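Local atomic coordinates of bacterial transferase hexapeptide (Three repeats) family protein (Acinetobacter baumannii, PDB entry 4M9C), a protein that probably transfers an acetyl group from acetyl-CoA to a UDP-linked amino sugar on the route to UDP-N,N'-diacetylbacillosamine. Residues L51-F56 / D86-L91; M18-Q23 / L112-C117. One frame throughout, in Å; residues are numbered along the deposited sequence.

Contact 1: residues L51-F56 / D86-L91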
ATOM      1  N   LEU A  51     -32.750   5.053   2.932  1.00 35.71           N
ATOM      2  CA  LEU A  51     -33.815   5.257   3.905  1.00 36.95           C
ATOM      3  C   LEU A  51     -33.461   6.323   4.927  1.00 39.59           C
ATOM      4  O   LEU A  51     -32.287   6.527   5.253  1.00 37.75           O
ATOM      5  CB  LEU A  51     -34.119   3.954   4.646  1.00 33.76           C
ATOM      6  CG  LEU A  51     -34.394   2.719   3.793  1.00 39.25           C
ATOM      7  CD1 LEU A  51     -34.555   1.501   4.691  1.00 33.43           C
ATOM      8  CD2 LEU A  51     -35.639   2.928   2.939  1.00 43.02           C
ATOM      9  N   SER A  52     -34.482   7.007   5.434  1.00 36.22           N
ATOM     10  CA  SER A  52     -34.290   7.879   6.578  1.00 38.27           C
ATOM     11  C   SER A  52     -34.068   6.956   7.756  1.00 34.58           C
ATOM     12  O   SER A  52     -34.438   5.781   7.702  1.00 34.67           O
ATOM     13  CB  SER A  52     -35.535   8.737   6.834  1.00 43.53           C
ATOM     14  OG  SER A  52     -36.596   7.947   7.353  1.00 41.23           O
ATOM     15  N   TYR A  53     -33.478   7.472   8.823  1.00 30.53           N
ATOM     16  CA  TYR A  53     -33.240   6.640   9.992  1.00 37.14           C
ATOM     17  C   TYR A  53     -34.558   6.083  10.532  1.00 41.05           C
ATOM     18  O   TYR A  53     -34.660   4.891  10.818  1.00 37.86           O
ATOM     19  CB  TYR A  53     -32.483   7.404  11.074  1.00 38.34           C
ATOM     20  CG  TYR A  53     -32.228   6.577  12.305  1.00 39.04           C
ATOM     21  CD1 TYR A  53     -32.901   6.835  13.491  1.00 40.01           C
ATOM     22  CD2 TYR A  53     -31.327   5.527  12.278  1.00 39.01           C
ATOM     23  CE1 TYR A  53     -32.671   6.073  14.619  1.00 41.85           C
ATOM     24  CE2 TYR A  53     -31.096   4.757  13.400  1.00 40.76           C
ATOM     25  CZ  TYR A  53     -31.766   5.036  14.565  1.00 39.48           C
ATOM     26  OH  TYR A  53     -31.532   4.273  15.679  1.00 40.99           O
ATOM     27  N   LEU A  54     -35.569   6.943  10.647  1.00 41.10           N
ATOM     28  CA  LEU A  54     -36.865   6.519  11.165  1.00 38.09           C
ATOM     29  C   LEU A  54     -37.457   5.386  10.352  1.00 34.15           C
ATOM     30  O   LEU A  54     -37.962   4.425  10.919  1.00 41.60           O
ATOM     31  CB  LEU A  54     -37.853   7.691  11.239  1.00 41.81           C
ATOM     32  CG  LEU A  54     -37.629   8.579  12.465  1.00 53.93           C
ATOM     33  CD1 LEU A  54     -38.354   9.923  12.343  1.00 52.63           C
ATOM     34  CD2 LEU A  54     -38.043   7.832  13.730  1.00 56.92           C
ATOM     35  N   ASP A  55     -37.399   5.494   9.027  1.00 36.92           N
ATOM     36  CA  ASP A  55     -37.936   4.436   8.171  1.00 40.59           C
ATOM     37  C   ASP A  55     -37.143   3.138   8.313  1.00 39.93           C
ATOM     38  O   ASP A  55     -37.719   2.054   8.353  1.00 37.26           O
ATOM     39  CB  ASP A  55     -38.018   4.884   6.709  1.00 41.04           C
ATOM     40  CG  ASP A  55     -39.125   5.911   6.481  1.00 57.15           C
ATOM     41  OD1 ASP A  55     -40.209   5.769   7.099  1.00 57.07           O
ATOM     42  OD2 ASP A  55     -38.910   6.868   5.703  1.00 59.36           O
ATOM     43  N   PHE A  56     -35.823   3.253   8.414  1.00 35.84           N
ATOM     44  CA  PHE A  56     -35.003   2.072   8.642  1.00 36.45           C
ATOM     45  C   PHE A  56     -35.434   1.387   9.933  1.00 33.50           C
ATOM     46  O   PHE A  56     -35.695   0.192   9.950  1.00 35.70           O
ATOM     47  CB  PHE A  56     -33.515   2.440   8.715  1.00 33.27           C
ATOM     48  CG  PHE A  56     -32.627   1.285   9.104  1.00 33.90           C
ATOM     49  CD1 PHE A  56     -32.229   1.110  10.420  1.00 35.58           C
ATOM     50  CD2 PHE A  56     -32.205   0.374   8.153  1.00 28.39           C
ATOM     51  CE1 PHE A  56     -31.410   0.053  10.785  1.00 31.94           C
ATOM     52  CE2 PHE A  56     -31.378  -0.686   8.504  1.00 30.40           C
ATOM     53  CZ  PHE A  56     -30.984  -0.847   9.823  1.00 31.54           C
ATOM     54  N   ASP A  86     -32.202   2.612  20.117  1.00 45.76           N
ATOM     55  CA  ASP A  86     -33.119   1.705  19.432  1.00 43.40           C
ATOM     56  C   ASP A  86     -32.617   0.266  19.456  1.00 46.81           C
ATOM     57  O   ASP A  86     -33.208  -0.619  18.829  1.00 50.37           O
ATOM     58  CB  ASP A  86     -33.359   2.157  17.988  1.00 46.01           C
ATOM     59  CG  ASP A  86     -34.160   3.449  17.901  1.00 52.53           C
ATOM     60  OD1 ASP A  86     -35.392   3.396  18.115  1.00 55.00           O
ATOM     61  OD2 ASP A  86     -33.566   4.511  17.603  1.00 50.10           O
ATOM     62  N   GLY A  87     -31.530   0.037  20.183  1.00 45.67           N
ATOM     63  CA  GLY A  87     -30.962  -1.295  20.311  1.00 49.52           C
ATOM     64  C   GLY A  87     -30.493  -1.918  19.006  1.00 48.68           C
ATOM     65  O   GLY A  87     -30.569  -3.131  18.832  1.00 43.32           O
ATOM     66  N   VAL A  88     -30.007  -1.093  18.083  1.00 46.29           N
ATOM     67  CA  VAL A  88     -29.474  -1.599  16.821  1.00 45.72           C
ATOM     68  C   VAL A  88     -28.067  -2.167  17.031  1.00 41.31           C
ATOM     69  O   VAL A  88     -27.258  -1.616  17.783  1.00 42.17           O
ATOM     70  CB  VAL A  88     -29.441  -0.503  15.730  1.00 41.11           C
ATOM     71  CG1 VAL A  88     -28.881  -1.056  14.422  1.00 35.28           C
ATOM     72  CG2 VAL A  88     -30.828   0.071  15.519  1.00 39.61           C
ATOM     73  N   GLN A  89     -27.787  -3.271  16.358  1.00 37.48           N
ATOM     74  CA  GLN A  89     -26.527  -3.985  16.509  1.00 37.90           C
ATOM     75  C   GLN A  89     -25.435  -3.354  15.640  1.00 32.37           C
ATOM     76  O   GLN A  89     -25.703  -2.897  14.530  1.00 37.35           O
ATOM     77  CB  GLN A  89     -26.752  -5.449  16.132  1.00 35.95           C
ATOM     78  CG  GLN A  89     -25.493  -6.294  15.981  1.00 43.92           C
ATOM     79  CD  GLN A  89     -25.818  -7.726  15.553  1.00 51.31           C
ATOM     80  OE1 GLN A  89     -24.940  -8.472  15.110  1.00 55.33           O
ATOM     81  NE2 GLN A  89     -27.089  -8.109  15.685  1.00 45.94           N
ATOM     82  N   HIS A  90     -24.214  -3.310  16.155  1.00 31.51           N
ATOM     83  CA  HIS A  90     -23.102  -2.732  15.414  1.00 31.79           C
ATOM     84  C   HIS A  90     -22.316  -3.821  14.704  1.00 31.91           C
ATOM     85  O   HIS A  90     -21.912  -4.798  15.322  1.00 35.47           O
ATOM     86  CB  HIS A  90     -22.164  -1.999  16.360  1.00 33.31           C
ATOM     87  CG  HIS A  90     -22.818  -0.890  17.119  1.00 35.93           C
ATOM     88  ND1 HIS A  90     -23.278   0.258  16.509  1.00 33.94           N
ATOM     89  CD2 HIS A  90     -23.078  -0.748  18.440  1.00 37.89           C
ATOM     90  CE1 HIS A  90     -23.798   1.057  17.424  1.00 36.41           C
ATOM     91  NE2 HIS A  90     -23.688   0.470  18.603  1.00 35.62           N
ATOM     92  N   LEU A  91     -22.075  -3.631  13.415  1.00 29.82           N
ATOM     93  CA  LEU A  91     -21.325  -4.589  12.617  1.00 32.61           C
ATOM     94  C   LEU A  91     -19.839  -4.249  12.560  1.00 31.73           C
ATOM     95  O   LEU A  91     -19.453  -3.074  12.574  1.00 29.37           O
ATOM     96  CB  LEU A  91     -21.874  -4.612  11.194  1.00 27.92           C
ATOM     97  CG  LEU A  91     -23.320  -5.060  11.075  1.00 32.03           C
ATOM     98  CD1 LEU A  91     -23.815  -4.821   9.671  1.00 30.68           C
ATOM     99  CD2 LEU A  91     -23.409  -6.535  11.437  1.00 34.69           C
TER

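Contact 2: residues M18-Q23 / L112-C117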
ATOM      1  N   MET A  18     -20.576  -0.182   1.304  1.00 23.80           N
ATOM      2  CA  MET A  18     -21.665  -1.104   0.971  1.00 26.66           C
ATOM      3  C   MET A  18     -21.166  -2.451   0.386  1.00 22.87           C
ATOM      4  O   MET A  18     -21.560  -3.504   0.865  1.00 26.56           O
ATOM      5  CB  MET A  18     -22.726  -0.449   0.076  1.00 21.57           C
ATOM      6  CG  MET A  18     -23.833  -1.403  -0.389  1.00 23.21           C
ATOM      7  SD  MET A  18     -24.834  -2.003   0.991  1.00 26.56           S
ATOM      8  CE  MET A  18     -25.980  -0.639   1.242  1.00 27.22           C
ATOM      9  N   PRO A  19     -20.313  -2.423  -0.652  1.00 22.99           N
ATOM     10  CA  PRO A  19     -19.886  -3.720  -1.194  1.00 22.36           C
ATOM     11  C   PRO A  19     -19.015  -4.512  -0.212  1.00 27.54           C
ATOM     12  O   PRO A  19     -19.019  -5.743  -0.243  1.00 24.79           O
ATOM     13  CB  PRO A  19     -19.100  -3.342  -2.454  1.00 23.56           C
ATOM     14  CG  PRO A  19     -18.796  -1.877  -2.313  1.00 24.92           C
ATOM     15  CD  PRO A  19     -19.909  -1.302  -1.518  1.00 26.04           C
ATOM     16  N   LEU A  20     -18.294  -3.818   0.665  1.00 20.95           N
ATOM     17  CA  LEU A  20     -17.523  -4.509   1.693  1.00 23.76           C
ATOM     18  C   LEU A  20     -18.453  -5.269   2.631  1.00 26.92           C
ATOM     19  O   LEU A  20     -18.209  -6.433   2.954  1.00 24.68           O
ATOM     20  CB  LEU A  20     -16.670  -3.515   2.492  1.00 23.85           C
ATOM     21  CG  LEU A  20     -15.619  -2.730   1.696  1.00 22.98           C
ATOM     22  CD1 LEU A  20     -14.861  -1.761   2.607  1.00 21.43           C
ATOM     23  CD2 LEU A  20     -14.652  -3.697   0.995  1.00 20.67           C
ATOM     24  N   VAL A  21     -19.518  -4.611   3.080  1.00 23.78           N
ATOM     25  CA  VAL A  21     -20.450  -5.259   3.992  1.00 23.81           C
ATOM     26  C   VAL A  21     -21.259  -6.360   3.284  1.00 25.84           C
ATOM     27  O   VAL A  21     -21.620  -7.353   3.907  1.00 26.75           O
ATOM     28  CB  VAL A  21     -21.356  -4.245   4.743  1.00 26.97           C
ATOM     29  CG1 VAL A  21     -22.396  -3.635   3.810  1.00 26.06           C
ATOM     30  CG2 VAL A  21     -22.019  -4.921   5.929  1.00 25.52           C
ATOM     31  N   ARG A  22     -21.514  -6.194   1.987  1.00 24.32           N
ATOM     32  CA  ARG A  22     -22.123  -7.261   1.192  1.00 24.74           C
ATOM     33  C   ARG A  22     -21.261  -8.515   1.250  1.00 29.97           C
ATOM     34  O   ARG A  22     -21.775  -9.621   1.472  1.00 24.43           O
ATOM     35  CB  ARG A  22     -22.301  -6.844  -0.272  1.00 24.14           C
ATOM     36  CG  ARG A  22     -23.398  -5.802  -0.538  1.00 25.98           C
ATOM     37  CD  ARG A  22     -24.812  -6.313  -0.206  1.00 23.58           C
ATOM     38  NE  ARG A  22     -25.084  -7.639  -0.761  1.00 27.88           N
ATOM     39  CZ  ARG A  22     -25.476  -7.870  -2.013  1.00 31.04           C
ATOM     40  NH1 ARG A  22     -25.642  -6.864  -2.865  1.00 23.87           N
ATOM     41  NH2 ARG A  22     -25.703  -9.117  -2.419  1.00 31.68           N
ATOM     42  N   GLN A  23     -19.952  -8.336   1.048  1.00 23.47           N
ATOM     43  CA  GLN A  23     -18.994  -9.442   1.075  1.00 29.32           C
ATOM     44  C   GLN A  23     -18.798 -10.000   2.481  1.00 29.47           C
ATOM     45  O   GLN A  23     -18.491 -11.176   2.638  1.00 30.92           O
ATOM     46  CB  GLN A  23     -17.626  -9.001   0.549  1.00 27.92           C
ATOM     47  CG  GLN A  23     -17.561  -8.694  -0.919  1.00 30.03           C
ATOM     48  CD  GLN A  23     -16.137  -8.390  -1.354  1.00 37.19           C
ATOM     49  OE1 GLN A  23     -15.893  -7.512  -2.183  1.00 41.66           O
ATOM     50  NE2 GLN A  23     -15.185  -9.118  -0.787  1.00 32.68           N
ATOM     51  N   LEU A 112     -12.472  -1.878   8.413  1.00 27.16           N
ATOM     52  CA  LEU A 112     -11.129  -1.977   7.834  1.00 27.82           C
ATOM     53  C   LEU A 112     -11.235  -2.150   6.328  1.00 24.79           C
ATOM     54  O   LEU A 112     -11.673  -3.197   5.849  1.00 26.62           O
ATOM     55  CB  LEU A 112     -10.353  -3.147   8.462  1.00 21.82           C
ATOM     56  CG  LEU A 112     -10.384  -3.173   9.998  1.00 23.82           C
ATOM     57  CD1 LEU A 112      -9.817  -4.494  10.580  1.00 23.70           C
ATOM     58  CD2 LEU A 112      -9.676  -1.976  10.582  1.00 23.68           C
ATOM     59  N   CYS A 113     -10.819  -1.129   5.586  1.00 19.15           N
ATOM     60  CA  CYS A 113     -10.972  -1.117   4.139  1.00 20.84           C
ATOM     61  C   CYS A 113      -9.865  -1.927   3.438  1.00 21.69           C
ATOM     62  O   CYS A 113      -8.969  -2.458   4.092  1.00 20.27           O
ATOM     63  CB  CYS A 113     -11.032   0.336   3.644  1.00 22.10           C
ATOM     64  SG  CYS A 113     -12.462   1.266   4.355  1.00 26.57           S
ATOM     65  N   PRO A 114      -9.942  -2.042   2.104  1.00 21.86           N
ATOM     66  CA  PRO A 114      -8.955  -2.836   1.364  1.00 22.80           C
ATOM     67  C   PRO A 114      -7.502  -2.404   1.584  1.00 22.01           C
ATOM     68  O   PRO A 114      -7.203  -1.211   1.689  1.00 20.83           O
ATOM     69  CB  PRO A 114      -9.367  -2.621  -0.091  1.00 22.12           C
ATOM     70  CG  PRO A 114     -10.881  -2.465   0.000  1.00 23.34           C
ATOM     71  CD  PRO A 114     -11.076  -1.636   1.249  1.00 21.71           C
ATOM     72  N   PHE A 115      -6.621  -3.393   1.652  1.00 18.66           N
ATOM     73  CA  PHE A 115      -5.182  -3.188   1.839  1.00 20.97           C
ATOM     74  C   PHE A 115      -4.814  -2.606   3.195  1.00 21.62           C
ATOM     75  O   PHE A 115      -3.785  -1.936   3.338  1.00 23.49           O
ATOM     76  CB  PHE A 115      -4.573  -2.343   0.705  1.00 20.48           C
ATOM     77  CG  PHE A 115      -4.774  -2.940  -0.648  1.00 21.86           C
ATOM     78  CD1 PHE A 115      -3.994  -4.013  -1.068  1.00 21.44           C
ATOM     79  CD2 PHE A 115      -5.766  -2.463  -1.490  1.00 20.25           C
ATOM     80  CE1 PHE A 115      -4.191  -4.593  -2.318  1.00 23.80           C
ATOM     81  CE2 PHE A 115      -5.966  -3.032  -2.735  1.00 22.33           C
ATOM     82  CZ  PHE A 115      -5.174  -4.097  -3.155  1.00 24.02           C
ATOM     83  N   THR A 116      -5.639  -2.861   4.198  1.00 21.55           N
ATOM     84  CA  THR A 116      -5.281  -2.443   5.548  1.00 24.78           C
ATOM     85  C   THR A 116      -4.516  -3.539   6.268  1.00 24.36           C
ATOM     86  O   THR A 116      -4.621  -4.718   5.928  1.00 23.47           O
ATOM     87  CB  THR A 116      -6.500  -2.077   6.397  1.00 24.45           C
ATOM     88  OG1 THR A 116      -7.553  -3.022   6.158  1.00 24.20           O
ATOM     89  CG2 THR A 116      -6.970  -0.652   6.068  1.00 21.69           C
ATOM     90  N   CYS A 117      -3.771  -3.142   7.289  1.00 22.20           N
ATOM     91  CA  CYS A 117      -2.912  -4.066   7.998  1.00 23.03           C
ATOM     92  C   CYS A 117      -2.797  -3.658   9.454  1.00 26.05           C
ATOM     93  O   CYS A 117      -2.480  -2.511   9.756  1.00 26.09           O
ATOM     94  CB  CYS A 117      -1.524  -4.080   7.356  1.00 21.00           C
ATOM     95  SG  CYS A 117      -0.358  -5.288   8.107  1.00 26.13           S
TER

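Contact 1: residues L51-F56 / D86-L91
A single side-chain hydrogen bond from Y53 to D86, backed by V88, joins the start of helix 53-58 to the connection between helix 73-85 and edge strand 89-90 in the Rossmann-type N-terminal domain. The phenol spans the distance: Y53 has CG anti to its own nitrogen (chi1 180°), which carries OH out to the carboxylate. Tyrosine suits the place because its ring can lie buried against L82 and L83 of helix 73-85 while its hydroxyl meets the exposed D86. Ring and carboxylate are turned 60° apart, and the acceptor lies at the ring edge. V88 adds a looser apolar neighbour, with CG2 4.3 Å from Y53 OH; its branched side chain also packs on V66 of the central sheet. Just before it, G87 is the C-prime residue of a Schellman motif that ends helix 73-85, and its positive phi is readily tolerated by glycine. S52 caps the other helix: D55 N donates to S52 OG at 3.1 Å, closing off the first turn, on which Y53 sits. Across the contact, Y53 OH donates to D86 OD2 at 2.8 Å, reaching the anti side of that oxygen from 34° out of the carboxylate plane.

Contact 2: residues M18-Q23 / L112-C117
L20 points its two methyl groups at CG and CD of P114, bringing helix 14-24 of the Rossmann-type domain up to a turn of the left-handed beta-helix. The contact is wholly apolar and buried, and it joins two consecutive domains through segments 89 residues apart in the chain. Both branches of the leucine take part: CD1 lies 4.0 Å from P114 CD, while CD2 comes within 4.1 Å of P114 CG. The branched tip of the leucine thus meets the CG-CD corner of the pyrrolidine ring. L20 has CG anti to its carbonyl carbon (chi1 -61°), a common helical setting that projects the branched end out from the helix. C113 widens the patch, its SG being 4.2 Å from L20 CD1. L20 CD1 is also 4.2 Å from C113 CA, a closeness that the small cysteine side chain probably helps to allow.

The receiving surface is a type II beta turn from C113 to T116, between strands 111-112 and 117-118. P114 occupies its second position, where the fixed phi of proline fits the turn, and the positive phi needed at the third position is taken by F115, although it is not a glycine. The ring of F115 stacks on Y133 and also packs on F115 of the third subunit, while P114 is touched by V99 of the second subunit. The turn therefore serves both the domain junction and the trimer interface. Its backbone closure from T116 N to C113 O is weak and long, and the threonine side chain supplements it. T116 OG1 also has T98 OG1 as a hydrogen-bonding partner. Towards the turn, T116 OG1 donates to C113 O at 2.6 Å, lying in the carbonyl plane with a C=O...donor angle of 158°.

How the contacts relate
Along the chain the order is 18-23, 51-56, 86-91, 112-117, so both segments of contact 1 fall between the two segments of contact 2. The centres of the two contacts are about 21 Å apart. Contact 1 lies within the Rossmann-type domain, beside the central sheet; contact 2 spans from that domain to the left-handed beta-helix, where neighbouring subunits also reach it. Segment 86-91 supplies edge strand 89-90 and starts the passage into the beta-helix. The two contacts meet where L91 CD1 packs 4.2 Å from V21 CG2, so helix 14-24 touches both this outgoing chain and the beta-helix turn, tying the N-terminal domain to the trimeric part of the protein.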